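Local structure of serine protease pet (Escherichia coli, 4OM9) at residues T335-G340 with A356-L361; N376-T381 with F394-V399; G707-T712 with A739-K744. The protein acts as an enterotoxin of enteroaggregative Escherichia coli, an autotransporter serine protease that probably cleaves the host cytoskeletal protein alpha-fodrin. One frame throughout, in Å; residues are numbered along the deposited sequence.

Interaction 1. Residues T335-G340 with A356-L361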
ATOM      1  N   THR A 335     -17.684 -30.749  28.787  1.00 51.65           N
ATOM      2  CA  THR A 335     -17.624 -30.094  27.495  1.00 45.42           C
ATOM      3  C   THR A 335     -18.950 -29.436  27.153  1.00 46.45           C
ATOM      4  O   THR A 335     -20.014 -29.855  27.619  1.00 47.56           O
ATOM      5  CB  THR A 335     -17.235 -31.086  26.386  1.00 51.46           C
ATOM      6  OG1 THR A 335     -18.265 -32.069  26.242  1.00 48.35           O
ATOM      7  CG2 THR A 335     -15.905 -31.789  26.732  1.00 46.82           C
ATOM      8  N   PHE A 336     -18.875 -28.373  26.364  1.00 47.62           N
ATOM      9  CA  PHE A 336     -20.068 -27.821  25.760  1.00 44.42           C
ATOM     10  C   PHE A 336     -20.038 -28.016  24.257  1.00 44.83           C
ATOM     11  O   PHE A 336     -18.973 -27.946  23.632  1.00 44.78           O
ATOM     12  CB  PHE A 336     -20.223 -26.342  26.072  1.00 39.79           C
ATOM     13  CG  PHE A 336     -21.339 -25.682  25.299  1.00 37.72           C
ATOM     14  CD1 PHE A 336     -22.664 -25.980  25.582  1.00 40.35           C
ATOM     15  CD2 PHE A 336     -21.058 -24.767  24.298  1.00 36.65           C
ATOM     16  CE1 PHE A 336     -23.692 -25.375  24.890  1.00 39.35           C
ATOM     17  CE2 PHE A 336     -22.082 -24.151  23.587  1.00 37.60           C
ATOM     18  CZ  PHE A 336     -23.404 -24.459  23.879  1.00 39.60           C
ATOM     19  N   LYS A 337     -21.216 -28.264  23.689  1.00 42.70           N
ATOM     20  CA  LYS A 337     -21.382 -28.359  22.248  1.00 43.73           C
ATOM     21  C   LYS A 337     -22.712 -27.756  21.844  1.00 41.09           C
ATOM     22  O   LYS A 337     -23.717 -27.928  22.545  1.00 43.36           O
ATOM     23  CB  LYS A 337     -21.309 -29.810  21.781  1.00 41.81           C
ATOM     24  CG  LYS A 337     -21.477 -29.970  20.283  1.00 44.72           C
ATOM     25  CD  LYS A 337     -21.299 -31.413  19.852  1.00 46.00           C
ATOM     26  CE  LYS A 337     -21.432 -31.551  18.342  1.00 53.17           C
ATOM     27  NZ  LYS A 337     -21.076 -32.926  17.880  1.00 61.72           N
ATOM     28  N   GLY A 338     -22.719 -27.062  20.712  1.00 38.48           N
ATOM     29  CA  GLY A 338     -23.946 -26.524  20.150  1.00 37.50           C
ATOM     30  C   GLY A 338     -23.725 -25.629  18.942  1.00 29.72           C
ATOM     31  O   GLY A 338     -22.763 -25.787  18.200  1.00 29.64           O
ATOM     32  N   ALA A 339     -24.634 -24.673  18.767  1.00 36.18           N
ATOM     33  CA  ALA A 339     -24.650 -23.771  17.619  1.00 33.80           C
ATOM     34  C   ALA A 339     -23.482 -22.798  17.671  1.00 32.29           C
ATOM     35  O   ALA A 339     -23.012 -22.323  16.654  1.00 30.97           O
ATOM     36  CB  ALA A 339     -25.964 -23.017  17.579  1.00 31.32           C
ATOM     37  N   GLY A 340     -23.007 -22.524  18.879  1.00 35.17           N
ATOM     38  CA  GLY A 340     -21.864 -21.656  19.075  1.00 31.94           C
ATOM     39  C   GLY A 340     -22.092 -20.746  20.261  1.00 34.51           C
ATOM     40  O   GLY A 340     -22.912 -21.028  21.136  1.00 34.20           O
ATOM     41  N   ALA A 356     -16.407 -28.781  23.272  1.00 35.22           N
ATOM     42  CA  ALA A 356     -16.249 -30.143  22.763  1.00 41.57           C
ATOM     43  C   ALA A 356     -15.148 -30.262  21.709  1.00 39.08           C
ATOM     44  O   ALA A 356     -14.885 -29.322  20.963  1.00 39.11           O
ATOM     45  CB  ALA A 356     -17.580 -30.644  22.189  1.00 40.26           C
ATOM     46  N   SER A 357     -14.533 -31.438  21.642  1.00 43.44           N
ATOM     47  CA  SER A 357     -13.323 -31.624  20.848  1.00 42.42           C
ATOM     48  C   SER A 357     -13.583 -32.201  19.459  1.00 42.74           C
ATOM     49  O   SER A 357     -12.676 -32.258  18.630  1.00 45.18           O
ATOM     50  CB  SER A 357     -12.341 -32.530  21.584  1.00 41.32           C
ATOM     51  OG  SER A 357     -12.585 -33.882  21.255  1.00 50.22           O
ATOM     52  N   ASN A 358     -14.799 -32.645  19.188  1.00 41.82           N
ATOM     53  CA  ASN A 358     -15.072 -33.107  17.833  1.00 50.11           C
ATOM     54  C   ASN A 358     -15.841 -32.058  17.018  1.00 45.84           C
ATOM     55  O   ASN A 358     -16.389 -32.354  15.960  1.00 44.79           O
ATOM     56  CB  ASN A 358     -15.822 -34.448  17.857  1.00 50.76           C
ATOM     57  CG  ASN A 358     -17.177 -34.368  18.554  1.00 58.22           C
ATOM     58  OD1 ASN A 358     -17.466 -33.419  19.288  1.00 57.29           O
ATOM     59  ND2 ASN A 358     -18.007 -35.387  18.341  1.00 60.28           N
ATOM     60  N   ASP A 359     -15.856 -30.830  17.516  1.00 47.99           N
ATOM     61  CA  ASP A 359     -16.651 -29.769  16.911  1.00 46.82           C
ATOM     62  C   ASP A 359     -15.925 -28.431  17.016  1.00 42.40           C
ATOM     63  O   ASP A 359     -15.201 -28.191  17.983  1.00 42.59           O
ATOM     64  CB  ASP A 359     -18.023 -29.683  17.591  1.00 43.39           C
ATOM     65  CG  ASP A 359     -19.018 -28.842  16.803  1.00 45.18           C
ATOM     66  OD1 ASP A 359     -19.161 -29.080  15.584  1.00 45.70           O
ATOM     67  OD2 ASP A 359     -19.655 -27.948  17.404  1.00 40.02           O
ATOM     68  N   ALA A 360     -16.121 -27.560  16.033  1.00 33.57           N
ATOM     69  CA  ALA A 360     -15.565 -26.209  16.115  1.00 31.57           C
ATOM     70  C   ALA A 360     -16.407 -25.305  16.984  1.00 29.06           C
ATOM     71  O   ALA A 360     -17.630 -25.296  16.889  1.00 29.43           O
ATOM     72  CB  ALA A 360     -15.424 -25.583  14.718  1.00 28.86           C
ATOM     73  N   LEU A 361     -15.750 -24.516  17.812  1.00 27.96           N
ATOM     74  CA  LEU A 361     -16.451 -23.500  18.565  1.00 28.29           C
ATOM     75  C   LEU A 361     -16.638 -22.230  17.700  1.00 28.23           C
ATOM     76  O   LEU A 361     -15.667 -21.564  17.328  1.00 25.40           O
ATOM     77  CB  LEU A 361     -15.689 -23.203  19.859  1.00 28.09           C
ATOM     78  CG  LEU A 361     -15.873 -21.867  20.584  1.00 28.87           C
ATOM     79  CD1 LEU A 361     -17.342 -21.529  20.782  1.00 30.88           C
ATOM     80  CD2 LEU A 361     -15.145 -21.896  21.920  1.00 30.36           C
TER
HETATM   81  O   HOH W   1     -22.602 -28.111  16.780  1.00 30.72           O

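Interaction 2. Residues N376-T381 with F394-V399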
ATOM      1  N   ASN A 376      -8.302 -27.890  23.499  1.00 32.06           N
ATOM      2  CA  ASN A 376      -8.109 -29.064  22.647  1.00 36.49           C
ATOM      3  C   ASN A 376      -9.184 -29.130  21.536  1.00 36.20           C
ATOM      4  O   ASN A 376      -9.721 -30.186  21.220  1.00 34.63           O
ATOM      5  CB  ASN A 376      -8.115 -30.341  23.503  1.00 39.51           C
ATOM      6  CG  ASN A 376      -7.761 -31.594  22.708  1.00 43.94           C
ATOM      7  OD1 ASN A 376      -7.108 -31.524  21.663  1.00 44.69           O
ATOM      8  ND2 ASN A 376      -8.222 -32.746  23.193  1.00 47.36           N
ATOM      9  N   THR A 377      -9.494 -27.982  20.941  1.00 36.20           N
ATOM     10  CA  THR A 377     -10.397 -27.958  19.792  1.00 36.68           C
ATOM     11  C   THR A 377     -10.109 -26.726  18.965  1.00 32.24           C
ATOM     12  O   THR A 377      -9.221 -25.951  19.310  1.00 27.70           O
ATOM     13  CB  THR A 377     -11.915 -27.968  20.206  1.00 35.95           C
ATOM     14  OG1 THR A 377     -12.726 -28.427  19.112  1.00 32.95           O
ATOM     15  CG2 THR A 377     -12.365 -26.577  20.624  1.00 31.82           C
ATOM     16  N   ASN A 378     -10.869 -26.551  17.880  1.00 32.52           N
ATOM     17  CA  ASN A 378     -10.674 -25.430  16.966  1.00 30.61           C
ATOM     18  C   ASN A 378     -11.644 -24.301  17.233  1.00 27.48           C
ATOM     19  O   ASN A 378     -12.762 -24.517  17.690  1.00 25.77           O
ATOM     20  CB  ASN A 378     -10.787 -25.893  15.510  1.00 28.59           C
ATOM     21  CG  ASN A 378      -9.724 -26.927  15.149  1.00 35.44           C
ATOM     22  OD1 ASN A 378      -8.693 -27.044  15.831  1.00 33.35           O
ATOM     23  ND2 ASN A 378      -9.968 -27.687  14.082  1.00 32.63           N
ATOM     24  N   LEU A 379     -11.176 -23.087  16.990  1.00 29.24           N
ATOM     25  CA  LEU A 379     -11.997 -21.913  17.128  1.00 30.23           C
ATOM     26  C   LEU A 379     -12.313 -21.334  15.742  1.00 26.41           C
ATOM     27  O   LEU A 379     -11.447 -21.286  14.869  1.00 22.57           O
ATOM     28  CB  LEU A 379     -11.289 -20.870  17.993  1.00 27.49           C
ATOM     29  CG  LEU A 379     -11.991 -19.509  17.984  1.00 25.26           C
ATOM     30  CD1 LEU A 379     -13.292 -19.588  18.758  1.00 25.51           C
ATOM     31  CD2 LEU A 379     -11.118 -18.391  18.517  1.00 25.01           C
ATOM     32  N   LYS A 380     -13.558 -20.921  15.545  1.00 24.11           N
ATOM     33  CA  LYS A 380     -13.927 -20.097  14.397  1.00 23.31           C
ATOM     34  C   LYS A 380     -14.589 -18.829  14.905  1.00 24.33           C
ATOM     35  O   LYS A 380     -15.678 -18.888  15.461  1.00 26.19           O
ATOM     36  CB  LYS A 380     -14.851 -20.851  13.450  1.00 23.69           C
ATOM     37  CG  LYS A 380     -14.153 -21.988  12.732  1.00 24.24           C
ATOM     38  CD  LYS A 380     -14.929 -22.476  11.535  1.00 26.64           C
ATOM     39  CE  LYS A 380     -14.124 -23.521  10.776  1.00 30.63           C
ATOM     40  NZ  LYS A 380     -14.694 -23.885   9.435  1.00 29.51           N
ATOM     41  N   THR A 381     -13.928 -17.684  14.744  1.00 27.08           N
ATOM     42  CA  THR A 381     -14.460 -16.442  15.283  1.00 26.08           C
ATOM     43  C   THR A 381     -14.604 -15.350  14.202  1.00 25.70           C
ATOM     44  O   THR A 381     -13.787 -15.254  13.280  1.00 25.20           O
ATOM     45  CB  THR A 381     -13.588 -15.927  16.462  1.00 27.85           C
ATOM     46  OG1 THR A 381     -14.124 -14.695  16.949  1.00 29.41           O
ATOM     47  CG2 THR A 381     -12.130 -15.716  16.057  1.00 26.99           C
ATOM     48  N   PHE A 394      -6.293 -22.838  21.826  1.00 28.94           N
ATOM     49  CA  PHE A 394      -6.986 -23.670  20.855  1.00 30.76           C
ATOM     50  C   PHE A 394      -5.960 -24.435  20.066  1.00 28.63           C
ATOM     51  O   PHE A 394      -4.796 -24.075  20.069  1.00 30.86           O
ATOM     52  CB  PHE A 394      -7.874 -22.824  19.940  1.00 28.17           C
ATOM     53  CG  PHE A 394      -9.061 -22.242  20.644  1.00 26.62           C
ATOM     54  CD1 PHE A 394     -10.233 -22.976  20.770  1.00 27.96           C
ATOM     55  CD2 PHE A 394      -9.003 -20.982  21.202  1.00 24.74           C
ATOM     56  CE1 PHE A 394     -11.345 -22.456  21.425  1.00 25.92           C
ATOM     57  CE2 PHE A 394     -10.097 -20.454  21.863  1.00 25.93           C
ATOM     58  CZ  PHE A 394     -11.276 -21.197  21.978  1.00 26.08           C
ATOM     59  N   ASN A 395      -6.370 -25.507  19.413  1.00 30.37           N
ATOM     60  CA  ASN A 395      -5.444 -26.217  18.560  1.00 33.41           C
ATOM     61  C   ASN A 395      -5.184 -25.381  17.269  1.00 33.51           C
ATOM     62  O   ASN A 395      -4.033 -25.123  16.910  1.00 29.66           O
ATOM     63  CB  ASN A 395      -5.979 -27.616  18.263  1.00 32.09           C
ATOM     64  CG  ASN A 395      -6.052 -28.497  19.535  1.00 38.86           C
ATOM     65  OD1 ASN A 395      -5.310 -28.284  20.499  1.00 39.20           O
ATOM     66  ND2 ASN A 395      -6.949 -29.475  19.534  1.00 38.79           N
ATOM     67  N   ASN A 396      -6.266 -24.932  16.631  1.00 33.96           N
ATOM     68  CA  ASN A 396      -6.235 -24.061  15.457  1.00 31.09           C
ATOM     69  C   ASN A 396      -7.282 -22.971  15.569  1.00 29.43           C
ATOM     70  O   ASN A 396      -8.397 -23.241  16.014  1.00 29.76           O
ATOM     71  CB  ASN A 396      -6.491 -24.851  14.175  1.00 33.37           C
ATOM     72  CG  ASN A 396      -5.428 -25.880  13.913  1.00 34.75           C
ATOM     73  OD1 ASN A 396      -4.331 -25.544  13.482  1.00 34.20           O
ATOM     74  ND2 ASN A 396      -5.742 -27.147  14.181  1.00 38.07           N
ATOM     75  N   ILE A 397      -6.940 -21.753  15.140  1.00 29.27           N
ATOM     76  CA  ILE A 397      -7.884 -20.648  15.123  1.00 27.16           C
ATOM     77  C   ILE A 397      -8.162 -20.126  13.702  1.00 27.45           C
ATOM     78  O   ILE A 397      -7.228 -19.918  12.909  1.00 28.18           O
ATOM     79  CB  ILE A 397      -7.381 -19.502  15.998  1.00 25.25           C
ATOM     80  CG1 ILE A 397      -7.234 -19.981  17.437  1.00 27.82           C
ATOM     81  CG2 ILE A 397      -8.322 -18.296  15.910  1.00 23.66           C
ATOM     82  CD1 ILE A 397      -6.484 -19.040  18.333  1.00 25.92           C
ATOM     83  N   TYR A 398      -9.445 -19.917  13.392  1.00 29.64           N
ATOM     84  CA  TYR A 398      -9.885 -19.376  12.103  1.00 27.16           C
ATOM     85  C   TYR A 398     -10.573 -18.049  12.348  1.00 25.77           C
ATOM     86  O   TYR A 398     -11.540 -17.967  13.101  1.00 26.64           O
ATOM     87  CB  TYR A 398     -10.791 -20.378  11.404  1.00 28.28           C
ATOM     88  CG  TYR A 398     -11.673 -19.950  10.229  1.00 26.58           C
ATOM     89  CD1 TYR A 398     -12.963 -19.478  10.449  1.00 26.87           C
ATOM     90  CD2 TYR A 398     -11.263 -20.153   8.899  1.00 28.21           C
ATOM     91  CE1 TYR A 398     -13.803 -19.166   9.390  1.00 27.50           C
ATOM     92  CE2 TYR A 398     -12.090 -19.824   7.821  1.00 27.26           C
ATOM     93  CZ  TYR A 398     -13.368 -19.334   8.083  1.00 28.55           C
ATOM     94  OH  TYR A 398     -14.239 -19.024   7.072  1.00 27.42           O
ATOM     95  N   VAL A 399     -10.011 -16.998  11.755  1.00 25.03           N
ATOM     96  CA  VAL A 399     -10.501 -15.642  11.933  1.00 24.29           C
ATOM     97  C   VAL A 399     -11.129 -15.177  10.629  1.00 24.79           C
ATOM     98  O   VAL A 399     -10.457 -15.140   9.588  1.00 24.52           O
ATOM     99  CB  VAL A 399      -9.375 -14.706  12.348  1.00 23.83           C
ATOM    100  CG1 VAL A 399      -9.909 -13.334  12.747  1.00 20.58           C
ATOM    101  CG2 VAL A 399      -8.584 -15.346  13.490  1.00 22.77           C
TER
HETATM  102  O   HOH W   2      -9.197 -29.635  17.036  1.00 49.01           O

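Interaction 3. Residues G707-T712 with A739-K744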
ATOM      1  N   GLY A 707      20.123   9.979 -13.251  1.00 51.62           N
ATOM      2  CA  GLY A 707      18.814  10.561 -13.008  1.00 50.73           C
ATOM      3  C   GLY A 707      18.926  11.986 -12.498  1.00 53.97           C
ATOM      4  O   GLY A 707      19.869  12.696 -12.838  1.00 58.49           O
ATOM      5  N   ASP A 708      17.955  12.414 -11.696  1.00 56.44           N
ATOM      6  CA  ASP A 708      18.022  13.718 -11.042  1.00 55.21           C
ATOM      7  C   ASP A 708      18.534  13.576  -9.607  1.00 52.13           C
ATOM      8  O   ASP A 708      17.984  12.817  -8.807  1.00 51.30           O
ATOM      9  CB  ASP A 708      16.658  14.402 -11.044  1.00 54.28           C
ATOM     10  CG  ASP A 708      16.123  14.659 -12.454  1.00 66.69           C
ATOM     11  OD1 ASP A 708      16.794  14.285 -13.437  1.00 67.42           O
ATOM     12  OD2 ASP A 708      15.019  15.227 -12.581  1.00 77.07           O
ATOM     13  N   LEU A 709      19.604  14.300  -9.299  1.00 47.13           N
ATOM     14  CA  LEU A 709      20.146  14.364  -7.947  1.00 44.29           C
ATOM     15  C   LEU A 709      20.249  15.819  -7.483  1.00 50.96           C
ATOM     16  O   LEU A 709      20.921  16.656  -8.105  1.00 50.80           O
ATOM     17  CB  LEU A 709      21.512  13.680  -7.871  1.00 44.21           C
ATOM     18  CG  LEU A 709      22.222  13.738  -6.517  1.00 39.83           C
ATOM     19  CD1 LEU A 709      21.380  13.025  -5.405  1.00 39.44           C
ATOM     20  CD2 LEU A 709      23.596  13.130  -6.631  1.00 39.24           C
ATOM     21  N   THR A 710      19.563  16.113  -6.387  1.00 53.05           N
ATOM     22  CA  THR A 710      19.526  17.455  -5.847  1.00 52.14           C
ATOM     23  C   THR A 710      19.997  17.465  -4.399  1.00 50.78           C
ATOM     24  O   THR A 710      19.558  16.658  -3.578  1.00 48.19           O
ATOM     25  CB  THR A 710      18.120  18.040  -5.930  1.00 50.81           C
ATOM     26  OG1 THR A 710      17.647  17.939  -7.277  1.00 54.83           O
ATOM     27  CG2 THR A 710      18.131  19.493  -5.511  1.00 58.43           C
ATOM     28  N   LEU A 711      20.897  18.387  -4.093  1.00 53.91           N
ATOM     29  CA  LEU A 711      21.476  18.483  -2.767  1.00 55.66           C
ATOM     30  C   LEU A 711      21.220  19.870  -2.182  1.00 61.55           C
ATOM     31  O   LEU A 711      21.576  20.884  -2.786  1.00 62.28           O
ATOM     32  CB  LEU A 711      22.965  18.176  -2.838  1.00 53.91           C
ATOM     33  CG  LEU A 711      23.294  16.918  -3.640  1.00 54.14           C
ATOM     34  CD1 LEU A 711      24.800  16.747  -3.782  1.00 50.16           C
ATOM     35  CD2 LEU A 711      22.671  15.709  -2.967  1.00 52.44           C
ATOM     36  N   THR A 712      20.570  19.917  -1.022  1.00 52.79           N
ATOM     37  CA  THR A 712      20.111  21.183  -0.453  1.00 56.46           C
ATOM     38  C   THR A 712      20.263  21.222   1.047  1.00 59.49           C
ATOM     39  O   THR A 712      20.298  20.179   1.694  1.00 57.52           O
ATOM     40  CB  THR A 712      18.617  21.457  -0.721  1.00 54.17           C
ATOM     41  OG1 THR A 712      17.844  20.711   0.220  1.00 50.72           O
ATOM     42  CG2 THR A 712      18.201  21.075  -2.133  1.00 50.64           C
ATOM     43  N   ALA A 739      21.663  13.840 -17.661  1.00 78.81           N
ATOM     44  CA  ALA A 739      21.060  13.850 -16.331  1.00 74.01           C
ATOM     45  C   ALA A 739      21.044  15.223 -15.667  1.00 77.80           C
ATOM     46  O   ALA A 739      21.374  16.230 -16.290  1.00 84.72           O
ATOM     47  CB  ALA A 739      21.785  12.867 -15.444  1.00 72.64           C
ATOM     48  N   ASN A 740      20.637  15.252 -14.399  1.00 61.14           N
ATOM     49  CA  ASN A 740      20.651  16.476 -13.595  1.00 61.86           C
ATOM     50  C   ASN A 740      21.333  16.299 -12.242  1.00 61.36           C
ATOM     51  O   ASN A 740      21.020  15.382 -11.457  1.00 60.93           O
ATOM     52  CB  ASN A 740      19.236  17.004 -13.368  1.00 62.93           C
ATOM     53  CG  ASN A 740      18.629  17.597 -14.617  1.00 66.70           C
ATOM     54  OD1 ASN A 740      19.256  18.413 -15.302  1.00 64.00           O
ATOM     55  ND2 ASN A 740      17.408  17.183 -14.931  1.00 64.48           N
ATOM     56  N   PHE A 741      22.277  17.190 -11.983  1.00 61.49           N
ATOM     57  CA  PHE A 741      22.974  17.237 -10.717  1.00 61.18           C
ATOM     58  C   PHE A 741      22.889  18.665 -10.191  1.00 62.22           C
ATOM     59  O   PHE A 741      23.602  19.555 -10.654  1.00 64.23           O
ATOM     60  CB  PHE A 741      24.420  16.770 -10.881  1.00 60.20           C
ATOM     61  CG  PHE A 741      25.222  16.809  -9.613  1.00 59.88           C
ATOM     62  CD1 PHE A 741      25.898  17.961  -9.237  1.00 60.39           C
ATOM     63  CD2 PHE A 741      25.321  15.688  -8.805  1.00 59.13           C
ATOM     64  CE1 PHE A 741      26.640  18.002  -8.082  1.00 60.14           C
ATOM     65  CE2 PHE A 741      26.065  15.718  -7.640  1.00 58.88           C
ATOM     66  CZ  PHE A 741      26.726  16.876  -7.279  1.00 59.38           C
ATOM     67  N   THR A 742      22.002  18.864  -9.226  1.00 62.82           N
ATOM     68  CA  THR A 742      21.689  20.177  -8.697  1.00 65.64           C
ATOM     69  C   THR A 742      22.102  20.352  -7.234  1.00 69.75           C
ATOM     70  O   THR A 742      21.758  19.544  -6.374  1.00 68.85           O
ATOM     71  CB  THR A 742      20.172  20.478  -8.836  1.00 69.93           C
ATOM     72  OG1 THR A 742      19.797  20.413 -10.216  1.00 74.31           O
ATOM     73  CG2 THR A 742      19.821  21.858  -8.289  1.00 72.13           C
ATOM     74  N   ALA A 743      22.848  21.414  -6.961  1.00 64.48           N
ATOM     75  CA  ALA A 743      23.170  21.796  -5.596  1.00 64.77           C
ATOM     76  C   ALA A 743      22.711  23.227  -5.374  1.00 66.20           C
ATOM     77  O   ALA A 743      22.943  24.092  -6.220  1.00 68.39           O
ATOM     78  CB  ALA A 743      24.655  21.656  -5.329  1.00 63.98           C
ATOM     79  N   LYS A 744      22.063  23.476  -4.242  1.00 66.90           N
ATOM     80  CA  LYS A 744      21.447  24.771  -3.976  1.00 68.37           C
ATOM     81  C   LYS A 744      21.018  24.917  -2.521  1.00 69.01           C
ATOM     82  O   LYS A 744      21.029  23.947  -1.762  1.00 68.33           O
ATOM     83  CB  LYS A 744      20.233  24.973  -4.883  1.00 69.05           C
ATOM     84  CG  LYS A 744      19.065  24.074  -4.539  1.00 68.98           C
ATOM     85  CD  LYS A 744      17.961  24.173  -5.582  1.00 69.54           C
ATOM     86  CE  LYS A 744      16.818  23.209  -5.269  1.00 69.47           C
ATOM     87  NZ  LYS A 744      15.653  23.371  -6.188  1.00 71.87           N
TER

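Interaction 1. Residues T335-G340 with A356-L361
The Lys337 and Asp359 side chains cross at about a right angle, with Lys337 CE 3.9 Å from CG of the Asp359 carboxylate. The Phe336 ring has Gly338 N 4.1 Å above one face, offset toward the rim, and stacks with Phe316. The setting is the parallel beta-helix of an autotransporter passenger, where 335-337 pairs with strand 354-355 of the next coil and the chain then runs through a loop from Ala356 to strand 361-364. Lys337 CG is anti to the backbone N (chi1 180°), and the extended chain beyond it brings CE to Asp359 and NZ toward Asn358. Its CB packs on Ala356 CB at 3.8 Å, while NZ ends 3.9 Å from Asn358 OD1 and makes no salt bridge with Asp359. The carboxylate is held by Lys109, through a salt bridge to OD1, and by the hydroxyl of Tyr355, hydrogen-bonded to OD2. A water is within hydrogen-bonding reach of Gly338 O and Asp359 OD2, with more acceptors nearby than protons to give. The example illustrates how a coil pairing can persist into a turn: Ala356 N donates to Phe336 O over 2.7 Å, nearly straight at 171°, and Ala356 CB rests 3.4 Å from that oxygen.

Interaction 2. Residues N376-T381 with F394-V399
Leu379 crosses the Phe394 ring so that its CB sits over the ring centre, 3.6 Å above the plane, in a CH-pi contact. Thr377 O meets the same ring in plane at its edge. On the other side of the sheet Lys380 runs obliquely across Tyr398, with CE over one ring face and NZ 4.8 Å from the ring centroid, a cation-pi pair. The extended Lys380 chain carries NZ onward to Ala632 O and Thr88 OG1, and the Tyr398 hydroxyl reaches Glu113 and Ser87 N. Asn378 and Asn396, two asparagines at matching positions of successive coils, lie side by side, pointing the same way with amide planes 72° apart; OD1 of Asn378 takes weak bonds from both N and ND2 of Asn396. Nearer the start of the segments, Asn395 ND2 donates to Asn376 OD1 at 3.0 Å, and the acceptor lies close to the donor's amide plane. Backbone bonds of the parallel strands, such as Tyr398 N to Leu379 O (2.8 Å), set the register of these pairs. Strands 379-381 and 397-399 lie between 361-364 and 422-424 in one parallel face of the solenoid, and Leu379 and Ile397 turn inward against Val386 and Leu388 of strand 385-388.

Interaction 3. Residues G707-T712 with A739-K744
Leu709 and Phe741, paired in register on the same face, both carry CG anti to the backbone N (chi1 177° and 179°), and their side chains lie side by side. Leu709 CD2 then meets Phe741 CE2 at 3.7 Å. Leu711 has CG anti to its carbonyl carbon instead (chi1 -48°), and its CD1 crosses to Phe741 CZ at 4.0 Å, so the ring is touched by both leucines, each obliquely. With the small Ala743 they form the apolar side of a parallel strand pair, a case of apolar residues aligned from coil to coil in a beta-helix. The other side is polar: Asn740 ND2 gives a weak bond to Asp708 OD1, Thr710 and Thr742 stand side by side, and Lys744 lays its CE against CG2 of Thr710 and its CG against CG2 of Thr712. The backbone bonds run alternately in the two directions: Asn740 N donates to Gly707 O at 3.1 Å, Leu709 N back to Asn740 O at 2.8 Å, and Thr742 N to Leu709 O at 2.7 Å. Past one edge of the pair, strand 690-693 continues the parallel hydrogen bonding, with Leu709 on Val691 and Thr710 on Thr692. Beyond the other, Asn740 and Thr742 touch the loop at Leu761, while inside the solenoid Phe741 and Ala743 pack on Ile753 and Val749 of strand 747-755.

Overall arrangement
Along the chain the three contacts follow one another, and each joins one coil of the passenger's beta-helix to a later one. Interactions 1 and 2 are close, their centres about 11 Å apart, and they touch directly: Lys380 N probably bonds to Leu361 O, joining neighbouring strands 361-364 and 379-381, while Thr377 OG1 is hydrogen-bonded to the carbonyl oxygens of Ala356 and Asp359. Interaction 3 lies on the opposite side of the chain's centre, its own centre about 66 Å from that of interaction 1 and 56 Å from that of interaction 2. Similar parallel pairing at 376-381/394-399 and 707-712/739-744 shows one repeated scheme building a long stalk, whose earlier coils also meet residues such as Lys109 and Glu113 of the protease family region.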